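Side-chain contacts in mRNA export protein (Chaetomium thermophilum, PDB 4WPM), which is a piece of the NXF-family export factor Mex67, its RNA recognition motif domain, and probably takes part in carrying mRNA from nucleus to cytoplasm: residues L44-R49 against A90-E95; I55-G60 against Q77-L82. All blocks are in the same frame, centred on the assembly; numbering follows the deposited sequence.

Interaction 1 (L44-R49 against A90-E95); sequences LDFLER and ATLTIE. With SO4 (sulfate ion), chain D.
In this RNA recognition motif, the first helix of the βαββαβ fold lies over the last strand, with Phe46 and Leu47 of helix 40-51 meeting Leu92 and Ile94 of strand 90-97. The closest CA atoms, those of Leu47 and Leu92, are 10.8 Å apart, a spacing spanned by apolar side chains from both sides. Phe46 CE2 comes to 4.3 Å from Leu92 CD1, and the methyl approaches the ring obliquely. On the next residue, Leu47 CD2 lies 4.4 Å from Ile94 CD1; the extended Ile94 chain (chi2 -179°) delivers that terminal methyl to the helix. The junction is modest, burying 97 Å². Strand 20-25 adds Ile24, against Leu47, and Ile22, against Ile94. Phe46 also meets the ring of Tyr87. On the helix, Arg49 NE bonds to Asp45 OD2 at 3.0 Å in a salt bridge, arriving 45° above the carboxylate plane, while Arg49 NH1 lies in the Phe46 ring plane at its edge. Beyond the core, Thr91 grips a sulfate, probably from the crystallisation liquor: its N reaches sulfate O1 at 2.8 Å, and its OG1 reaches sulfate O2 at 3.1 Å.

Interaction 2 (I55-G60 against Q77-L82); sequences ITLGRG and QHLLRL. With SO4 (sulfate ion), chain E.
The irregular backbone of residues 55-58, which leads toward strand 59-63, passes alongside the end of helix 73-81, its nearest CA pair being Ile55 and His78 at 8.9 Å. Leu79 carries the contact, supplying nearly half of the 113 Å² buried; both of its closest approaches run through CD1. Leu79 CD1 lies 4.0 Å from Leu57 CD2 and 4.4 Å from Ile55 CD1, bridging two residues that are next-but-one in the chain. The Leu57 and Leu79 side chains run antiparallel and overlap alongside, methyl branch beside methyl branch. In Leu79 the CG is anti to the carbonyl carbon (chi1 -74°), an orientation that sends CG and its two methyls across toward residues 55-57. Ile55 is poorly ordered, and its share of the packing is correspondingly less certain. Leu69 and Val71 of strand 66-71 also touch Leu57, while Leu47 of helix 40-51 packs on Leu79.

Gln77 binds a sulfate, probably from the crystallisation liquor, and Arg81, one helical turn on, lies beside it. Gln77 NE2 donates to sulfate O1 at 2.8 Å with an N-H...O angle of 156°; Arg81 NH2 makes only a weak bond to that same O1, at 3.5 Å, with O1 at the edge of the guanidinium and in its plane. The modelled closeness of Arg81 to the rest of the anion is doubtful. The apolar part is the corner of an RNA recognition motif where the second helix of the βαββαβ fold closes over the connection between its first helix and second strand.

How the interactions relate
Interaction 2 is nested along the chain within the loop closed by interaction 1, and their centres lie about 8 Å apart in one hydrophobic core. Two direct junctions join them: Glu48 OE2 is 3.2 Å from Leu57 N, a probable hydrogen bond from helix 40-51 to the loop, and Ile94 CD1 packs 3.3 Å from Leu79 O. Interaction 1 sets helix 40-51 against strand 90-97 of the sheet, and interaction 2 sets helix 73-81 against the connection leading into strand 59-63; in canonical RNA recognition motifs the sheet face opposite the helices binds RNA. The two sulfates occupy separate sites, one bound by Thr91 and the other by Gln77.

Interaction 1 (L44-R49 against A90-E95)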
loop_
_atom_site.group_PDB
_atom_site.type_symbol
_atom_site.label_atom_id
_atom_site.label_comp_id
_atom_site.label_asym_id
_atom_site.label_seq_id
_atom_site.Cartn_x
_atom_site.Cartn_y
_atom_site.Cartn_z
ATOM N N LEU A 44 2.943 -5.241 15.850
ATOM C CA LEU A 44 2.401 -4.377 16.891
ATOM C C LEU A 44 3.186 -4.553 18.182
ATOM O O LEU A 44 3.412 -3.593 18.916
ATOM C CB LEU A 44 0.917 -4.668 17.127
ATOM C CG LEU A 44 0.002 -4.583 15.901
ATOM C CD1 LEU A 44 -1.458 -4.516 16.329
ATOM C CD2 LEU A 44 0.359 -3.408 14.997
ATOM N N ASP A 45 3.610 -5.783 18.452
ATOM C CA ASP A 45 4.438 -6.060 19.616
ATOM C C ASP A 45 5.758 -5.305 19.503
ATOM O O ASP A 45 6.246 -4.739 20.479
ATOM C CB ASP A 45 4.693 -7.562 19.755
ATOM C CG ASP A 45 5.527 -7.902 20.973
ATOM O OD1 ASP A 45 4.953 -8.017 22.076
ATOM O OD2 ASP A 45 6.759 -8.055 20.828
ATOM N N PHE A 46 6.326 -5.298 18.301
ATOM C CA PHE A 46 7.574 -4.588 18.043
ATOM C C PHE A 46 7.413 -3.081 18.217
ATOM O O PHE A 46 8.281 -2.418 18.786
ATOM C CB PHE A 46 8.077 -4.899 16.631
ATOM C CG PHE A 46 9.094 -3.920 16.120
ATOM C CD1 PHE A 46 10.409 -3.976 16.549
ATOM C CD2 PHE A 46 8.734 -2.942 15.207
ATOM C CE1 PHE A 46 11.346 -3.077 16.077
ATOM C CE2 PHE A 46 9.666 -2.039 14.733
ATOM C CZ PHE A 46 10.974 -2.106 15.168
ATOM N N LEU A 47 6.300 -2.543 17.728
ATOM C CA LEU A 47 6.034 -1.110 17.819
ATOM C C LEU A 47 5.882 -0.654 19.266
ATOM O O LEU A 47 6.368 0.412 19.644
ATOM C CB LEU A 47 4.774 -0.749 17.031
ATOM C CG LEU A 47 4.847 -0.902 15.509
ATOM C CD1 LEU A 47 3.474 -0.697 14.889
ATOM C CD2 LEU A 47 5.853 0.069 14.911
ATOM N N GLU A 48 5.202 -1.465 20.071
ATOM C CA GLU A 48 4.990 -1.144 21.477
ATOM C C GLU A 48 6.307 -1.064 22.246
ATOM O O GLU A 48 6.518 -0.146 23.038
ATOM C CB GLU A 48 4.071 -2.182 22.126
ATOM C CG GLU A 48 2.627 -2.111 21.649
ATOM C CD GLU A 48 1.770 -3.242 22.189
ATOM O OE1 GLU A 48 2.330 -4.302 22.541
ATOM O OE2 GLU A 48 0.534 -3.071 22.257
ATOM N N ARG A 49 7.189 -2.030 22.007
ATOM C CA ARG A 49 8.473 -2.082 22.699
ATOM C C ARG A 49 9.407 -0.961 22.242
ATOM O O ARG A 49 10.108 -0.358 23.055
ATOM C CB ARG A 49 9.143 -3.440 22.479
ATOM C CG ARG A 49 8.351 -4.612 23.036
ATOM C CD ARG A 49 9.067 -5.934 22.821
ATOM N NE ARG A 49 9.161 -6.287 21.403
ATOM C CZ ARG A 49 10.301 -6.406 20.720
ATOM N NH1 ARG A 49 10.266 -6.726 19.435
ATOM N NH2 ARG A 49 11.480 -6.216 21.307
ATOM N N ALA A 90 12.733 -5.338 6.749
ATOM C CA ALA A 90 11.990 -4.480 5.828
ATOM C C ALA A 90 11.840 -3.069 6.389
ATOM O O ALA A 90 11.554 -2.889 7.573
ATOM C CB ALA A 90 10.624 -5.078 5.536
ATOM N N THR A 91 12.026 -2.074 5.528
ATOM C CA THR A 91 11.887 -0.679 5.929
ATOM C C THR A 91 10.416 -0.314 6.092
ATOM O O THR A 91 9.605 -0.552 5.196
ATOM C CB THR A 91 12.535 0.272 4.901
ATOM O OG1 THR A 91 13.922 -0.048 4.751
ATOM C CG2 THR A 91 12.398 1.726 5.340
ATOM N N LEU A 92 10.084 0.266 7.242
ATOM C CA LEU A 92 8.715 0.667 7.538
ATOM C C LEU A 92 8.459 2.124 7.164
ATOM O O LEU A 92 9.260 3.005 7.483
ATOM C CB LEU A 92 8.403 0.456 9.023
ATOM C CG LEU A 92 8.330 -0.984 9.546
ATOM C CD1 LEU A 92 7.826 -0.987 10.981
ATOM C CD2 LEU A 92 7.454 -1.873 8.671
ATOM N N THR A 93 7.342 2.365 6.484
ATOM C CA THR A 93 6.873 3.720 6.217
ATOM C C THR A 93 5.613 3.942 7.039
ATOM O O THR A 93 4.570 3.345 6.761
ATOM C CB THR A 93 6.572 3.946 4.722
ATOM O OG1 THR A 93 7.709 3.566 3.937
ATOM C CG2 THR A 93 6.234 5.406 4.452
ATOM N N ILE A 94 5.712 4.801 8.049
ATOM C CA ILE A 94 4.598 5.048 8.953
ATOM C C ILE A 94 4.064 6.461 8.722
ATOM O O ILE A 94 4.821 7.431 8.775
ATOM C CB ILE A 94 5.036 4.877 10.424
ATOM C CG1 ILE A 94 5.841 3.579 10.584
ATOM C CG2 ILE A 94 3.828 4.968 11.356
ATOM C CD1 ILE A 94 6.302 3.293 11.997
ATOM N N GLU A 95 2.762 6.570 8.465
ATOM C CA GLU A 95 2.140 7.856 8.148
ATOM C C GLU A 95 0.768 8.030 8.793
ATOM O O GLU A 95 0.022 7.066 8.970
ATOM C CB GLU A 95 2.018 8.030 6.634
ATOM C CG GLU A 95 3.334 7.890 5.887
ATOM C CD GLU A 95 3.179 8.087 4.392
ATOM O OE1 GLU A 95 2.093 7.777 3.857
ATOM O OE2 GLU A 95 4.143 8.555 3.750
HETATM S S SO4 D . 13.009 -2.733 1.772
HETATM O O1 SO4 D . 11.960 -2.829 2.785
HETATM O O2 SO4 D . 13.785 -1.515 1.988
HETATM O O3 SO4 D . 12.402 -2.693 0.445
HETATM O O4 SO4 D . 13.888 -3.894 1.870
#

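Interaction 2 (I55-G60 against Q77-L82)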
loop_
_atom_site.group_PDB
_atom_site.type_symbol
_atom_site.label_atom_id
_atom_site.label_comp_id
_atom_site.label_asym_id
_atom_site.label_seq_id
_atom_site.Cartn_x
_atom_site.Cartn_y
_atom_site.Cartn_z
ATOM N N ILE A 55 3.064 1.775 25.205
ATOM C CA ILE A 55 1.823 1.993 24.484
ATOM C C ILE A 55 1.076 0.684 24.275
ATOM O O ILE A 55 1.682 -0.379 24.138
ATOM C CB ILE A 55 2.086 2.675 23.121
ATOM C CG1 ILE A 55 0.759 2.985 22.420
ATOM C CG2 ILE A 55 2.967 1.795 22.236
ATOM C CD1 ILE A 55 0.903 3.618 21.066
ATOM N N THR A 56 -0.250 0.779 24.286
ATOM C CA THR A 56 -1.119 -0.354 24.016
ATOM C C THR A 56 -1.906 -0.060 22.745
ATOM O O THR A 56 -2.651 0.918 22.676
ATOM C CB THR A 56 -2.084 -0.639 25.180
ATOM O OG1 THR A 56 -1.386 -0.511 26.427
ATOM C CG2 THR A 56 -2.658 -2.044 25.061
ATOM N N LEU A 57 -1.735 -0.920 21.745
ATOM C CA LEU A 57 -2.383 -0.755 20.451
ATOM C C LEU A 57 -3.631 -1.624 20.397
ATOM O O LEU A 57 -3.553 -2.852 20.360
ATOM C CB LEU A 57 -1.425 -1.122 19.314
ATOM C CG LEU A 57 -0.188 -0.233 19.153
ATOM C CD1 LEU A 57 0.745 -0.807 18.100
ATOM C CD2 LEU A 57 -0.572 1.197 18.798
ATOM N N GLY A 58 -4.787 -0.967 20.386
ATOM C CA GLY A 58 -6.063 -1.654 20.421
ATOM C C GLY A 58 -6.496 -2.224 19.086
ATOM O O GLY A 58 -6.364 -3.427 18.865
ATOM N N ARG A 59 -6.992 -1.376 18.190
ATOM C CA ARG A 59 -7.540 -1.858 16.926
ATOM C C ARG A 59 -6.526 -1.751 15.796
ATOM O O ARG A 59 -5.963 -0.684 15.546
ATOM C CB ARG A 59 -8.803 -1.060 16.573
ATOM C CG ARG A 59 -9.413 -1.372 15.211
ATOM C CD ARG A 59 -10.780 -2.017 15.347
ATOM N NE ARG A 59 -11.411 -2.221 14.044
ATOM C CZ ARG A 59 -11.155 -3.244 13.235
ATOM N NH1 ARG A 59 -10.273 -4.174 13.580
ATOM N NH2 ARG A 59 -11.783 -3.339 12.071
ATOM N N GLY A 60 -6.301 -2.872 15.116
ATOM C CA GLY A 60 -5.472 -2.894 13.926
ATOM C C GLY A 60 -5.917 -3.945 12.927
ATOM O O GLY A 60 -6.542 -4.939 13.299
ATOM N N GLN A 77 2.423 10.126 17.802
ATOM C CA GLN A 77 3.726 10.773 17.681
ATOM C C GLN A 77 4.876 9.795 17.902
ATOM O O GLN A 77 5.875 9.833 17.184
ATOM C CB GLN A 77 3.835 11.931 18.676
ATOM C CG GLN A 77 4.986 12.882 18.390
ATOM C CD GLN A 77 5.059 14.027 19.380
ATOM O OE1 GLN A 77 4.160 14.211 20.201
ATOM N NE2 GLN A 77 6.129 14.809 19.303
ATOM N N HIS A 78 4.736 8.921 18.892
ATOM C CA HIS A 78 5.766 7.929 19.180
ATOM C C HIS A 78 5.865 6.899 18.058
ATOM O O HIS A 78 6.957 6.442 17.720
ATOM C CB HIS A 78 5.500 7.248 20.523
ATOM C CG HIS A 78 5.497 8.196 21.682
ATOM N ND1 HIS A 78 4.378 8.434 22.451
ATOM C CD2 HIS A 78 6.480 8.973 22.195
ATOM C CE1 HIS A 78 4.675 9.314 23.392
ATOM N NE2 HIS A 78 5.942 9.657 23.259
ATOM N N LEU A 79 4.721 6.533 17.487
ATOM C CA LEU A 79 4.700 5.610 16.358
ATOM C C LEU A 79 5.344 6.255 15.137
ATOM O O LEU A 79 6.070 5.600 14.387
ATOM C CB LEU A 79 3.266 5.184 16.030
ATOM C CG LEU A 79 2.594 4.194 16.984
ATOM C CD1 LEU A 79 1.112 4.085 16.670
ATOM C CD2 LEU A 79 3.257 2.828 16.896
ATOM N N LEU A 80 5.073 7.542 14.940
ATOM C CA LEU A 80 5.610 8.274 13.799
ATOM C C LEU A 80 7.134 8.399 13.859
ATOM O O LEU A 80 7.787 8.504 12.820
ATOM C CB LEU A 80 4.965 9.661 13.705
ATOM C CG LEU A 80 3.536 9.703 13.150
ATOM C CD1 LEU A 80 2.936 11.093 13.310
ATOM C CD2 LEU A 80 3.496 9.276 11.688
ATOM N N ARG A 81 7.701 8.398 15.063
ATOM C CA ARG A 81 9.157 8.434 15.203
ATOM C C ARG A 81 9.806 7.194 14.604
ATOM O O ARG A 81 10.942 7.248 14.130
ATOM C CB ARG A 81 9.581 8.568 16.670
ATOM C CG ARG A 81 9.661 10.003 17.153
ATOM C CD ARG A 81 10.144 10.099 18.596
ATOM N NE ARG A 81 9.973 11.447 19.133
ATOM C CZ ARG A 81 10.486 11.871 20.284
ATOM N NH1 ARG A 81 11.214 11.057 21.038
ATOM N NH2 ARG A 81 10.275 13.118 20.680
ATOM N N LEU A 82 9.085 6.080 14.627
ATOM C CA LEU A 82 9.621 4.818 14.137
ATOM C C LEU A 82 9.543 4.721 12.614
ATOM O O LEU A 82 9.889 3.692 12.037
ATOM C CB LEU A 82 8.882 3.642 14.778
ATOM C CG LEU A 82 8.843 3.649 16.310
ATOM C CD1 LEU A 82 8.056 2.457 16.830
ATOM C CD2 LEU A 82 10.250 3.664 16.896
HETATM S S SO4 E . 9.163 13.674 16.914
HETATM O O1 SO4 E . 8.589 14.511 17.962
HETATM O O2 SO4 E . 9.549 14.504 15.777
HETATM O O3 SO4 E . 10.344 12.987 17.428
HETATM O O4 SO4 E . 8.170 12.695 16.486
#